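Local coordinates for UPF0234 protein XC_3703 (Xanthomonas campestris pv. campestris, PDB 5B7W), which binds the second messenger cyclic di-GMP and, as an effector, regulates virulence and biofilm formation, promoting target-gene binding by a LysR-type transcriptional regulator when the nucleotide is absent, at residues G34-K38 with Q49-S53; V96-I100 with E151-Q155. All coordinates share one frame. Residues are numbered along the deposited sequence.

Interaction 1: G34-K38 with Q49-S53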
loop_
_atom_site.group_PDB
_atom_site.type_symbol
_atom_site.label_atom_id
_atom_site.label_comp_id
_atom_site.label_asym_id
_atom_site.label_seq_id
_atom_site.Cartn_x
_atom_site.Cartn_y
_atom_site.Cartn_z
ATOM N N GLY A 34 -20.318 9.291 21.256
ATOM C CA GLY A 34 -20.900 10.470 20.637
ATOM C C GLY A 34 -19.906 11.399 19.965
ATOM O O GLY A 34 -20.234 12.547 19.650
ATOM N N VAL A 35 -18.687 10.914 19.744
ATOM C CA VAL A 35 -17.611 11.717 19.179
ATOM C C VAL A 35 -17.707 11.662 17.663
ATOM O O VAL A 35 -17.800 10.579 17.074
ATOM C CB VAL A 35 -16.240 11.216 19.666
ATOM C CG1 VAL A 35 -15.131 11.727 18.760
ATOM C CG2 VAL A 35 -15.996 11.649 21.104
ATOM N N GLU A 36 -17.691 12.831 17.030
ATOM C CA GLU A 36 -17.797 12.924 15.577
ATOM C C GLU A 36 -16.453 12.545 14.969
ATOM O O GLU A 36 -15.537 13.365 14.886
ATOM C CB GLU A 36 -18.234 14.324 15.161
ATOM C CG GLU A 36 -19.483 14.802 15.884
ATOM C CD GLU A 36 -20.297 15.782 15.065
ATOM O OE1 GLU A 36 -19.909 16.064 13.913
ATOM O OE2 GLU A 36 -21.328 16.270 15.576
ATOM N N ALA A 37 -16.332 11.287 14.550
ATOM C CA ALA A 37 -15.121 10.785 13.920
ATOM C C ALA A 37 -15.515 9.743 12.886
ATOM O O ALA A 37 -16.510 9.033 13.052
ATOM C CB ALA A 37 -14.152 10.188 14.946
ATOM N N LYS A 38 -14.724 9.649 11.818
ATOM C CA LYS A 38 -15.094 8.785 10.707
ATOM C C LYS A 38 -13.896 8.548 9.799
ATOM O O LYS A 38 -12.983 9.375 9.721
ATOM C CB LYS A 38 -16.247 9.394 9.900
ATOM C CG LYS A 38 -15.999 10.840 9.491
ATOM C CD LYS A 38 -17.209 11.458 8.810
ATOM C CE LYS A 38 -17.107 11.352 7.298
ATOM N NZ LYS A 38 -18.139 12.177 6.613
ATOM N N GLN A 49 -9.251 10.654 7.351
ATOM C CA GLN A 49 -9.507 10.519 8.776
ATOM C C GLN A 49 -9.862 11.882 9.350
ATOM O O GLN A 49 -9.242 12.891 9.005
ATOM C CB GLN A 49 -8.288 9.947 9.507
ATOM C CG GLN A 49 -7.621 8.778 8.802
ATOM C CD GLN A 49 -6.532 8.138 9.644
ATOM O OE1 GLN A 49 -6.657 6.991 10.075
ATOM N NE2 GLN A 49 -5.460 8.881 9.889
ATOM N N SER A 50 -10.867 11.910 10.223
ATOM C CA SER A 50 -11.315 13.152 10.837
ATOM C C SER A 50 -11.762 12.879 12.261
ATOM O O SER A 50 -12.511 11.929 12.511
ATOM C CB SER A 50 -12.457 13.789 10.033
ATOM O OG SER A 50 -13.570 12.918 9.950
ATOM N N ALA A 51 -11.300 13.707 13.194
ATOM C CA ALA A 51 -11.630 13.573 14.591
ATOM C C ALA A 51 -11.526 14.943 15.245
ATOM O O ALA A 51 -10.988 15.882 14.629
ATOM C CB ALA A 51 -10.709 12.568 15.299
ATOM N N PRO A 52 -12.042 15.110 16.456
ATOM C CA PRO A 52 -11.903 16.411 17.132
ATOM C C PRO A 52 -10.464 16.818 17.409
ATOM O O PRO A 52 -10.163 18.018 17.377
ATOM C CB PRO A 52 -12.689 16.214 18.434
ATOM C CG PRO A 52 -13.711 15.192 18.096
ATOM C CD PRO A 52 -13.046 14.255 17.125
ATOM N N SER A 53 -9.565 15.873 17.679
ATOM C CA SER A 53 -8.217 16.212 18.113
ATOM C C SER A 53 -7.177 15.420 17.332
ATOM O O SER A 53 -7.475 14.404 16.699
ATOM C CB SER A 53 -8.034 15.960 19.617
ATOM O OG SER A 53 -8.126 14.579 19.921
HETATM O O HOH W 1 -13.096 11.656 7.486
#
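Strand 38-42 begins where 34-38 runs antiparallel to 49-53, at the open end of a β-hairpin. Lys38 and Ser50 form a hydrogen-bonded pair: Lys38 N donates to Ser50 O at 3.3 Å, and the return bond from Ser50 N to Lys38 O, also 3.3 Å, is weak. Both side chains leave the same face of the sheet, with chi1 p in each. Lys38 CG thus lies 3.2 Å from Ser50 OG while the ammonium end extends away, and one water links Ser50 OG (2.8 Å) to Lys38 O (3.2 Å). Beyond the pair, Ala37 CA makes a CA-H...O contact of 3.2 Å with Ser50 O, and the methyls Ala37 CB and Ala51 CB sit 4.2 Å apart. Val35, in its t rotamer, places CG1 3.7 Å from Pro52 CD. Gln49, with chi1 m and its CA-to-CB bond pointing away, gives its NE2 to Thr61 on helix 54-70. Direct hydrogen bonding is thus confined to Lys38 and Ser50; past them the chains diverge and meet through small apolar groups.

Interaction 2: V96-I100 with E151-Q155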
loop_
_atom_site.group_PDB
_atom_site.type_symbol
_atom_site.label_atom_id
_atom_site.label_comp_id
_atom_site.label_asym_id
_atom_site.label_seq_id
_atom_site.Cartn_x
_atom_site.Cartn_y
_atom_site.Cartn_z
ATOM N N VAL A 96 -3.667 5.501 -0.205
ATOM C CA VAL A 96 -3.398 4.082 -0.397
ATOM C C VAL A 96 -2.637 3.922 -1.705
ATOM O O VAL A 96 -3.239 3.839 -2.781
ATOM C CB VAL A 96 -4.698 3.255 -0.392
ATOM C CG1 VAL A 96 -4.384 1.772 -0.516
ATOM C CG2 VAL A 96 -5.494 3.530 0.875
ATOM N N LYS A 97 -1.309 3.892 -1.619
ATOM C CA LYS A 97 -0.475 3.862 -2.814
ATOM C C LYS A 97 -0.649 2.543 -3.557
ATOM O O LYS A 97 -0.600 1.465 -2.955
ATOM C CB LYS A 97 0.992 4.071 -2.444
ATOM C CG LYS A 97 1.296 5.426 -1.822
ATOM C CD LYS A 97 2.749 5.515 -1.378
ATOM C CE LYS A 97 3.116 4.385 -0.428
ATOM N NZ LYS A 97 4.540 4.454 0.005
ATOM N N GLN A 98 -0.866 2.636 -4.868
ATOM C CA GLN A 98 -0.998 1.481 -5.745
ATOM C C GLN A 98 -0.297 1.780 -7.061
ATOM O O GLN A 98 -0.245 2.930 -7.506
ATOM C CB GLN A 98 -2.471 1.121 -6.005
ATOM C CG GLN A 98 -3.318 0.985 -4.749
ATOM C CD GLN A 98 -4.742 1.462 -4.942
ATOM O OE1 GLN A 98 -5.587 0.740 -5.473
ATOM N NE2 GLN A 98 -5.017 2.691 -4.512
ATOM N N GLY A 99 0.237 0.732 -7.684
ATOM C CA GLY A 99 0.970 0.891 -8.925
ATOM C C GLY A 99 2.400 1.336 -8.700
ATOM O O GLY A 99 2.698 1.996 -7.701
ATOM N N ILE A 100 3.295 0.984 -9.615
ATOM C CA ILE A 100 4.708 1.320 -9.494
ATOM C C ILE A 100 5.003 2.471 -10.446
ATOM O O ILE A 100 5.053 2.286 -11.667
ATOM C CB ILE A 100 5.609 0.110 -9.771
ATOM C CG1 ILE A 100 5.273 -1.027 -8.803
ATOM C CG2 ILE A 100 7.072 0.499 -9.634
ATOM C CD1 ILE A 100 6.066 -2.292 -9.046
ATOM N N GLU A 151 9.800 1.189 -0.440
ATOM C CA GLU A 151 8.688 1.973 0.083
ATOM C C GLU A 151 7.332 1.481 -0.406
ATOM O O GLU A 151 6.328 2.171 -0.201
ATOM C CB GLU A 151 8.868 3.446 -0.295
ATOM C CG GLU A 151 8.961 3.691 -1.794
ATOM C CD GLU A 151 9.209 5.146 -2.133
ATOM O OE1 GLU A 151 10.329 5.469 -2.585
ATOM O OE2 GLU A 151 8.287 5.968 -1.947
ATOM N N LEU A 152 7.281 0.313 -1.050
ATOM C CA LEU A 152 6.039 -0.215 -1.587
ATOM C C LEU A 152 5.922 -1.720 -1.370
ATOM O O LEU A 152 6.908 -2.453 -1.529
ATOM C CB LEU A 152 5.888 0.055 -3.090
ATOM C CG LEU A 152 5.103 1.279 -3.564
ATOM C CD1 LEU A 152 5.975 2.515 -3.614
ATOM C CD2 LEU A 152 4.455 1.035 -4.924
ATOM N N PRO A 153 4.725 -2.195 -1.037
ATOM C CA PRO A 153 4.480 -3.641 -1.072
ATOM C C PRO A 153 4.523 -4.151 -2.504
ATOM O O PRO A 153 3.998 -3.521 -3.425
ATOM C CB PRO A 153 3.075 -3.778 -0.470
ATOM C CG PRO A 153 2.826 -2.479 0.248
ATOM C CD PRO A 153 3.562 -1.447 -0.541
ATOM N N LEU A 154 5.161 -5.304 -2.684
ATOM C CA LEU A 154 5.334 -5.905 -3.999
ATOM C C LEU A 154 4.625 -7.250 -4.047
ATOM O O LEU A 154 4.760 -8.062 -3.125
ATOM C CB LEU A 154 6.817 -6.085 -4.337
ATOM C CG LEU A 154 7.675 -4.821 -4.419
ATOM C CD1 LEU A 154 9.094 -5.171 -4.841
ATOM C CD2 LEU A 154 7.058 -3.813 -5.376
ATOM N N GLN A 155 3.869 -7.475 -5.116
ATOM C CA GLN A 155 3.333 -8.783 -5.453
ATOM C C GLN A 155 3.823 -9.171 -6.842
ATOM O O GLN A 155 4.380 -8.353 -7.580
ATOM C CB GLN A 155 1.800 -8.799 -5.397
ATOM C CG GLN A 155 1.214 -8.270 -4.098
ATOM C CD GLN A 155 0.922 -6.787 -4.160
ATOM O OE1 GLN A 155 0.295 -6.305 -5.105
ATOM N NE2 GLN A 155 1.381 -6.050 -3.156
#
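At Glu151 the contact is made by the backbone: its carbonyl O accepts a hydrogen bond of 2.9 Å from Lys97 NZ. Lys97, its CA-to-CB bond toward this segment, reaches it through a side chain kinked at chi3 (m); Glu151 OE2 stays 4.5 Å from Lys97 NZ, beyond a salt bridge. Leu152, its CA-to-CB bond toward 96-100, has CD2 3.4 Å from Gly99 O and 4.5 Å from Ile100 CG1. The positive phi of Gly99 would jam a CB against the preceding carbonyl, so glycine suits this bend. Pro153 directs its ring to Asp74 and Cys77, and its carbonyl O takes a hydrogen bond from Ser8 OG. Leu154 resumes the apolar packing, its CD2 lying 4.1 Å from Ile100 CD1. Gln155 then opens strand 155-160, pairing with Ile7. Segment 96-100 leads from strand 90-96 of domain II into domain I, where it meets this loop after helix 135-146; Ile100 and Leu152 pack on helix 102-114, Ile100 and Leu154 on Val6 of strand 3-7.

In the fold
Interaction 1 precedes interaction 2 along the chain; their centres are 28 Å apart, their nearest atoms about 10 Å. Interaction 1 belongs wholly to domain II, where it joins the first two strands of the sheet 38-42, 46-51, 90-96 and 78-85. Strand 90-96, the neighbour of 46-51 in that sheet, runs directly into interaction 2, near the centre of the chain. There the chain passes into domain I, whose sheet includes strands 3-7 and 155-160. One contact thus closes a hairpin far out in one RRM-like domain, and the other packs the connection 96-100 against loop 151-155 of domain I. Both lie away from the cyclic di-GMP site inferred by similarity.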